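Long-range contacts in Non-structural protein 5 (Modoc virus, PDB 2WA2), which binds S-adenosylmethionine and, as the methyltransferase domain of a flavivirus NS5, probably methylates the viral RNA cap at guanine N7 and ribose 2'-O positions: residues Thr85-Gly90 with Glu145-Asp150; Thr172-Ile177 with Phe189-Leu194. The protein carries 4 engineered substitutions. All coordinates share one frame; numbering follows the deposited sequence.

Contact 1. Residues Thr85-Gly90 with Glu145-Asp150; sequences TVVDLG and EPFQAD. Engineered in segment 85-90: Thr85 (natural residue Ser). With SAM (S-adenosylmethionine), chain C.
Val87 and Phe147 meet through one methyl and one ring end, each placed by its first torsion: CG1 of Val87 lies anti to its own carbonyl carbon (chi1 -72°), and CG of Phe147 sits between its backbone N and carbonyl carbon (chi1 56°). Val87 has a second conformer, and its methyl contacts hold for the one described. In it the two side chains slide past each other in opposite directions, and Val87 CG1 comes obliquely to 3.4 Å from Phe147 CZ, with CE1 equally near. The other branch, Val87 CG2, rests 4.0 Å from Ala149 CB. In this conformer the beta-branched valine thus serves two neighbours from one strand position; alanine has only a methyl here, which lies against the valine branch. The ring of Phe147 also meets Trp180 edge-to-face and Lys110 in a cation-pi contact.

Thr85 is joined to Asp150 by two hydrogen bonds. Its N donates to Asp150 OD2 over 2.9 Å, nearly straight at 162° and on the anti lone pair of that oxygen; its O accepts from Asp150 N at 2.8 Å, in the carbonyl plane. The short aspartate side chain brings a carboxylate oxygen, a good acceptor, to the N-H of Thr85 while its own N-H goes to the same residue's carbonyl. This pairing lies where the loop runs into strand 151-154, which continues beside strand 86-89 as a parallel neighbour in the Rossmann-like sheet of the FtsJ-type methyltransferases.

Thr85, an engineered residue, turns CG2 to Gln148 O at 3.4 Å, whereas its hydroxyl is hydrogen-bonded to Glu108. Beyond the strand, Gly90 CA approaches S-adenosylmethionine O4' to 3.4 Å. Glycine fits there twice over: its phi is positive, and a beta carbon would collide with that ribose oxygen.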
loop_
_atom_site.group_PDB
_atom_site.type_symbol
_atom_site.label_atom_id
_atom_site.label_comp_id
_atom_site.label_asym_id
_atom_site.label_seq_id
_atom_site.Cartn_x
_atom_site.Cartn_y
_atom_site.Cartn_z
ATOM N N THR A 85 -17.265 -8.218 3.002
ATOM C CA THR A 85 -16.736 -8.309 1.647
ATOM C C THR A 85 -15.444 -7.455 1.526
ATOM O O THR A 85 -15.473 -6.216 1.591
ATOM C CB THR A 85 -17.786 -7.878 0.624
ATOM O OG1 THR A 85 -18.944 -8.719 0.776
ATOM C CG2 THR A 85 -17.230 -7.982 -0.851
ATOM N N VAL A 86 -14.330 -8.156 1.357
ATOM C CA VAL A 86 -13.032 -7.520 1.204
ATOM C C VAL A 86 -12.677 -7.559 -0.273
ATOM O O VAL A 86 -12.761 -8.627 -0.915
ATOM C CB VAL A 86 -11.937 -8.264 2.014
ATOM C CG1 VAL A 86 -10.536 -7.600 1.822
ATOM C CG2 VAL A 86 -12.270 -8.296 3.500
ATOM N N VAL A 87 -12.311 -6.406 -0.819
ATOM C CA VAL A 87 -11.685 -6.384 -2.147
ATOM C C VAL A 87 -10.181 -6.234 -2.000
ATOM O O VAL A 87 -9.694 -5.517 -1.118
ATOM C CB VAL A 87 -12.266 -5.324 -3.138
ATOM C CG1 VAL A 87 -13.638 -5.739 -3.615
ATOM C CG2 VAL A 87 -12.277 -3.906 -2.566
ATOM N N ASP A 88 -9.450 -6.975 -2.823
ATOM C CA ASP A 88 -8.008 -6.879 -2.827
ATOM C C ASP A 88 -7.609 -6.490 -4.243
ATOM O O ASP A 88 -7.573 -7.324 -5.155
ATOM C CB ASP A 88 -7.371 -8.189 -2.357
ATOM C CG ASP A 88 -5.845 -8.102 -2.248
ATOM O OD1 ASP A 88 -5.299 -6.985 -2.368
ATOM O OD2 ASP A 88 -5.192 -9.154 -2.103
ATOM N N LEU A 89 -7.385 -5.194 -4.431
ATOM C CA LEU A 89 -7.016 -4.641 -5.723
ATOM C C LEU A 89 -5.515 -4.695 -5.946
ATOM O O LEU A 89 -4.730 -4.187 -5.126
ATOM C CB LEU A 89 -7.558 -3.214 -5.868
ATOM C CG LEU A 89 -9.078 -3.126 -5.618
ATOM C CD1 LEU A 89 -9.503 -1.697 -5.475
ATOM C CD2 LEU A 89 -9.923 -3.845 -6.719
ATOM N N GLY A 90 -5.103 -5.332 -7.042
ATOM C CA GLY A 90 -3.675 -5.536 -7.294
ATOM C C GLY A 90 -3.154 -6.628 -6.378
ATOM O O GLY A 90 -2.230 -6.417 -5.612
ATOM N N GLU A 145 -15.359 -1.125 -12.473
ATOM C CA GLU A 145 -16.481 -0.524 -11.801
ATOM C C GLU A 145 -16.433 -0.891 -10.304
ATOM O O GLU A 145 -16.365 -2.081 -9.951
ATOM C CB GLU A 145 -17.758 -1.064 -12.475
ATOM C CG GLU A 145 -19.062 -0.749 -11.767
ATOM C CD GLU A 145 -19.595 0.620 -12.107
ATOM O OE1 GLU A 145 -20.752 0.899 -11.730
ATOM O OE2 GLU A 145 -18.870 1.424 -12.732
ATOM N N PRO A 146 -16.451 0.123 -9.410
ATOM C CA PRO A 146 -16.504 -0.230 -7.986
ATOM C C PRO A 146 -17.796 -0.980 -7.722
ATOM O O PRO A 146 -18.796 -0.753 -8.437
ATOM C CB PRO A 146 -16.536 1.138 -7.274
ATOM C CG PRO A 146 -16.034 2.088 -8.272
ATOM C CD PRO A 146 -16.478 1.580 -9.605
ATOM N N PHE A 147 -17.765 -1.883 -6.738
ATOM C CA PHE A 147 -18.970 -2.545 -6.280
ATOM C C PHE A 147 -18.948 -2.635 -4.775
ATOM O O PHE A 147 -17.999 -2.145 -4.141
ATOM C CB PHE A 147 -19.097 -3.940 -6.900
ATOM C CG PHE A 147 -17.923 -4.826 -6.640
ATOM C CD1 PHE A 147 -17.722 -5.390 -5.386
ATOM C CD2 PHE A 147 -17.014 -5.101 -7.652
ATOM C CE1 PHE A 147 -16.653 -6.198 -5.143
ATOM C CE2 PHE A 147 -15.928 -5.918 -7.409
ATOM C CZ PHE A 147 -15.745 -6.464 -6.154
ATOM N N GLN A 148 -19.984 -3.275 -4.214
ATOM C CA GLN A 148 -20.159 -3.417 -2.762
ATOM C C GLN A 148 -18.994 -4.101 -2.045
ATOM O O GLN A 148 -18.624 -5.241 -2.347
ATOM C CB GLN A 148 -21.485 -4.134 -2.441
ATOM C CG GLN A 148 -22.101 -3.811 -1.063
ATOM C CD GLN A 148 -21.321 -4.408 0.110
ATOM O OE1 GLN A 148 -20.998 -5.606 0.120
ATOM N NE2 GLN A 148 -21.007 -3.563 1.107
ATOM N N ALA A 149 -18.427 -3.393 -1.075
ATOM C CA ALA A 149 -17.345 -3.933 -0.262
ATOM C C ALA A 149 -17.306 -3.204 1.048
ATOM O O ALA A 149 -17.470 -1.985 1.081
ATOM C CB ALA A 149 -15.956 -3.795 -0.970
ATOM N N ASP A 150 -17.038 -3.966 2.106
ATOM C CA ASP A 150 -16.899 -3.432 3.455
ATOM C C ASP A 150 -15.467 -3.037 3.798
ATOM O O ASP A 150 -15.249 -2.242 4.740
ATOM C CB ASP A 150 -17.405 -4.461 4.436
ATOM C CG ASP A 150 -18.824 -4.888 4.108
ATOM O OD1 ASP A 150 -19.718 -4.065 4.340
ATOM O OD2 ASP A 150 -19.010 -5.998 3.565
HETATM N N SAM C . -0.348 -7.415 -1.679
HETATM C CA SAM C . 0.463 -8.270 -2.609
HETATM C C SAM C . 0.806 -9.605 -1.941
HETATM O O SAM C . 0.646 -9.726 -0.721
HETATM O OXT SAM C . 1.260 -10.580 -2.568
HETATM C CB SAM C . 1.749 -7.547 -3.010
HETATM C CG SAM C . 1.522 -6.361 -3.939
HETATM S SD SAM C . 1.445 -6.990 -5.624
HETATM C CE SAM C . 3.225 -6.964 -6.012
HETATM C "C5'" SAM C . 0.968 -5.532 -6.575
HETATM C "C4'" SAM C . 0.313 -6.059 -7.852
HETATM O "O4'" SAM C . -0.525 -5.106 -8.452
HETATM C "C3'" SAM C . 1.353 -6.424 -8.909
HETATM O "O3'" SAM C . 1.395 -7.827 -8.984
HETATM C "C2'" SAM C . 0.835 -5.837 -10.210
HETATM O "O2'" SAM C . 0.836 -6.821 -11.214
HETATM C "C1'" SAM C . -0.591 -5.429 -9.827
HETATM N N9 SAM C . -1.094 -4.305 -10.609
HETATM C C8 SAM C . -0.408 -3.163 -10.946
HETATM N N7 SAM C . -1.218 -2.366 -11.651
HETATM C C5 SAM C . -2.411 -3.010 -11.770
HETATM C C6 SAM C . -3.608 -2.657 -12.398
HETATM N N6 SAM C . -3.742 -1.524 -13.062
HETATM N N1 SAM C . -4.678 -3.527 -12.314
HETATM C C2 SAM C . -4.571 -4.721 -11.651
HETATM N N3 SAM C . -3.397 -5.091 -11.025
HETATM C C4 SAM C . -2.341 -4.224 -11.110
#

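Contact 2. Residues Thr172-Ile177 with Phe189-Leu194; sequences TVLNVI and FCVKVL
Val191 and Ile177 form the nearest apolar contact between strand 189-193 and helix 172-177, reaching toward each other tip to tip. Ile177 CG2 is 3.6 Å from Val191 CG2, and Ile177 CG1 lies 3.8 Å from Val191 CG1, so both branches of the valine are engaged. Its CG1 is anti to the backbone N (chi1 179°) and also meets the preceding helical turn: Val173 CG1 lies 4.0 Å away, the two valines sliding past each other in opposite directions. Leu174 adds a longer arm. Although its CB does not point at the strand, its CD2 comes to 4.2 Å from Val191 CG1 and 4.3 Å from Val193 CG2. Branched aliphatic residues suit this buried interface, for they fill it without bringing in polar groups that would need partners.

The hydrogen bonds lie within the helix or lead to other parts of the chain. In the helix, Ile177 N donates to Val173 O at 2.8 Å, tying together two residues that both face Val191. On the strand, Lys192 directs its extended chain away from the helix, and its NZ is hydrogen-bonded to Gly157 O and forms a salt bridge with Glu228.

Helix and strand run nearly antiparallel, at 161°, with axes 9.3 Å apart, as in a classic beta-alpha-beta crossover. Helix 163-183 connects strand 151-154 to its parallel neighbour 188-193 and packs against both: Ile177 also touches Val152 and Cys154, while strand 229-232 borders strand 188-193 on the other edge.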
loop_
_atom_site.group_PDB
_atom_site.type_symbol
_atom_site.label_atom_id
_atom_site.label_comp_id
_atom_site.label_asym_id
_atom_site.label_seq_id
_atom_site.Cartn_x
_atom_site.Cartn_y
_atom_site.Cartn_z
ATOM N N THR A 172 -2.750 7.871 -9.812
ATOM C CA THR A 172 -3.710 7.006 -10.462
ATOM C C THR A 172 -4.403 6.067 -9.492
ATOM O O THR A 172 -5.615 5.933 -9.534
ATOM C CB THR A 172 -3.040 6.196 -11.607
ATOM O OG1 THR A 172 -2.622 7.122 -12.613
ATOM C CG2 THR A 172 -4.025 5.205 -12.220
ATOM N N VAL A 173 -3.632 5.413 -8.630
ATOM C CA VAL A 173 -4.201 4.535 -7.583
ATOM C C VAL A 173 -5.159 5.299 -6.658
ATOM O O VAL A 173 -6.279 4.849 -6.412
ATOM C CB VAL A 173 -3.098 3.847 -6.764
ATOM C CG1 VAL A 173 -3.649 3.110 -5.542
ATOM C CG2 VAL A 173 -2.309 2.873 -7.652
ATOM N N LEU A 174 -4.709 6.440 -6.144
ATOM C CA LEU A 174 -5.547 7.237 -5.242
ATOM C C LEU A 174 -6.878 7.664 -5.897
ATOM O O LEU A 174 -7.929 7.581 -5.259
ATOM C CB LEU A 174 -4.774 8.446 -4.725
ATOM C CG LEU A 174 -3.568 8.060 -3.825
ATOM C CD1 LEU A 174 -2.892 9.299 -3.271
ATOM C CD2 LEU A 174 -3.950 7.067 -2.668
ATOM N N ASN A 175 -6.815 8.113 -7.150
ATOM C CA ASN A 175 -8.027 8.453 -7.899
ATOM C C ASN A 175 -8.990 7.244 -8.029
ATOM O O ASN A 175 -10.211 7.367 -7.835
ATOM C CB ASN A 175 -7.670 9.080 -9.256
ATOM C CG ASN A 175 -8.884 9.566 -9.999
ATOM O OD1 ASN A 175 -9.237 9.012 -11.037
ATOM N ND2 ASN A 175 -9.582 10.571 -9.440
ATOM N N VAL A 176 -8.438 6.070 -8.315
ATOM C CA VAL A 176 -9.242 4.847 -8.405
ATOM C C VAL A 176 -9.863 4.501 -7.040
ATOM O O VAL A 176 -11.083 4.269 -6.913
ATOM C CB VAL A 176 -8.394 3.676 -8.942
ATOM C CG1 VAL A 176 -9.151 2.366 -8.829
ATOM C CG2 VAL A 176 -7.961 3.979 -10.386
ATOM N N ILE A 177 -9.025 4.471 -6.012
ATOM C CA ILE A 177 -9.481 4.164 -4.661
ATOM C C ILE A 177 -10.563 5.155 -4.194
ATOM O O ILE A 177 -11.531 4.735 -3.573
ATOM C CB ILE A 177 -8.290 4.106 -3.647
ATOM C CG1 ILE A 177 -7.388 2.903 -3.945
ATOM C CG2 ILE A 177 -8.787 4.157 -2.161
ATOM C CD1 ILE A 177 -8.070 1.519 -4.012
ATOM N N PHE A 189 -10.319 0.670 4.858
ATOM C CA PHE A 189 -9.409 0.680 3.702
ATOM C C PHE A 189 -7.937 0.637 4.115
ATOM O O PHE A 189 -7.550 1.043 5.235
ATOM C CB PHE A 189 -9.722 1.865 2.749
ATOM C CG PHE A 189 -9.721 3.217 3.428
ATOM C CD1 PHE A 189 -8.511 3.896 3.688
ATOM C CD2 PHE A 189 -10.922 3.808 3.830
ATOM C CE1 PHE A 189 -8.537 5.151 4.329
ATOM C CE2 PHE A 189 -10.934 5.064 4.464
ATOM C CZ PHE A 189 -9.732 5.715 4.719
ATOM N N CYS A 190 -7.102 0.112 3.223
ATOM C CA CYS A 190 -5.670 0.107 3.465
ATOM C C CYS A 190 -5.076 0.099 2.078
ATOM O O CYS A 190 -5.225 -0.876 1.361
ATOM C CB CYS A 190 -5.245 -1.124 4.272
ATOM S SG CYS A 190 -3.504 -1.314 4.470
ATOM N N VAL A 191 -4.419 1.206 1.737
ATOM C CA VAL A 191 -4.004 1.509 0.366
ATOM C C VAL A 191 -2.506 1.878 0.359
ATOM O O VAL A 191 -2.095 2.830 1.036
ATOM C CB VAL A 191 -4.826 2.680 -0.225
ATOM C CG1 VAL A 191 -4.345 2.981 -1.632
ATOM C CG2 VAL A 191 -6.386 2.327 -0.219
ATOM N N LYS A 192 -1.712 1.142 -0.423
ATOM C CA LYS A 192 -0.316 1.538 -0.653
ATOM C C LYS A 192 -0.182 2.917 -1.319
ATOM O O LYS A 192 -0.858 3.215 -2.318
ATOM C CB LYS A 192 0.419 0.483 -1.477
ATOM C CG LYS A 192 1.937 0.721 -1.543
ATOM C CD LYS A 192 2.658 -0.412 -2.311
ATOM C CE LYS A 192 4.062 0.030 -2.644
ATOM N NZ LYS A 192 4.905 -1.137 -3.100
ATOM N N VAL A 193 0.710 3.745 -0.763
ATOM C CA VAL A 193 1.053 5.035 -1.352
ATOM C C VAL A 193 2.549 4.971 -1.650
ATOM O O VAL A 193 3.377 5.166 -0.774
ATOM C CB VAL A 193 0.707 6.233 -0.418
ATOM C CG1 VAL A 193 0.963 7.575 -1.120
ATOM C CG2 VAL A 193 -0.774 6.159 0.045
ATOM N N LEU A 194 2.885 4.649 -2.898
ATOM C CA LEU A 194 4.283 4.355 -3.251
ATOM C C LEU A 194 5.182 5.563 -3.035
ATOM O O LEU A 194 6.264 5.438 -2.487
ATOM C CB LEU A 194 4.348 3.967 -4.738
ATOM C CG LEU A 194 5.764 3.774 -5.295
ATOM C CD1 LEU A 194 6.435 2.610 -4.580
ATOM C CD2 LEU A 194 5.636 3.556 -6.825
#

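From the N terminus, strand 86-89 comes first; the chain then builds helix 95-101 and strands 106-112 and 133-136 before contact 1 closes this loop at residues 145-150. Strand 151-154 and helix 163-183 follow, and contact 2 closes a much shorter loop between that helix and strand 188-193. The two closures are in series, neither nested nor crossed. Both reach the same sheet, in which strand 151-154 lies between 86-89 and 188-193. Their centres are 13 Å apart, yet they touch directly: Leu89 CD1 packs 3.8 Å from Ile177 CD1, so helix 163-183, packed on the sheet, links the two contacts.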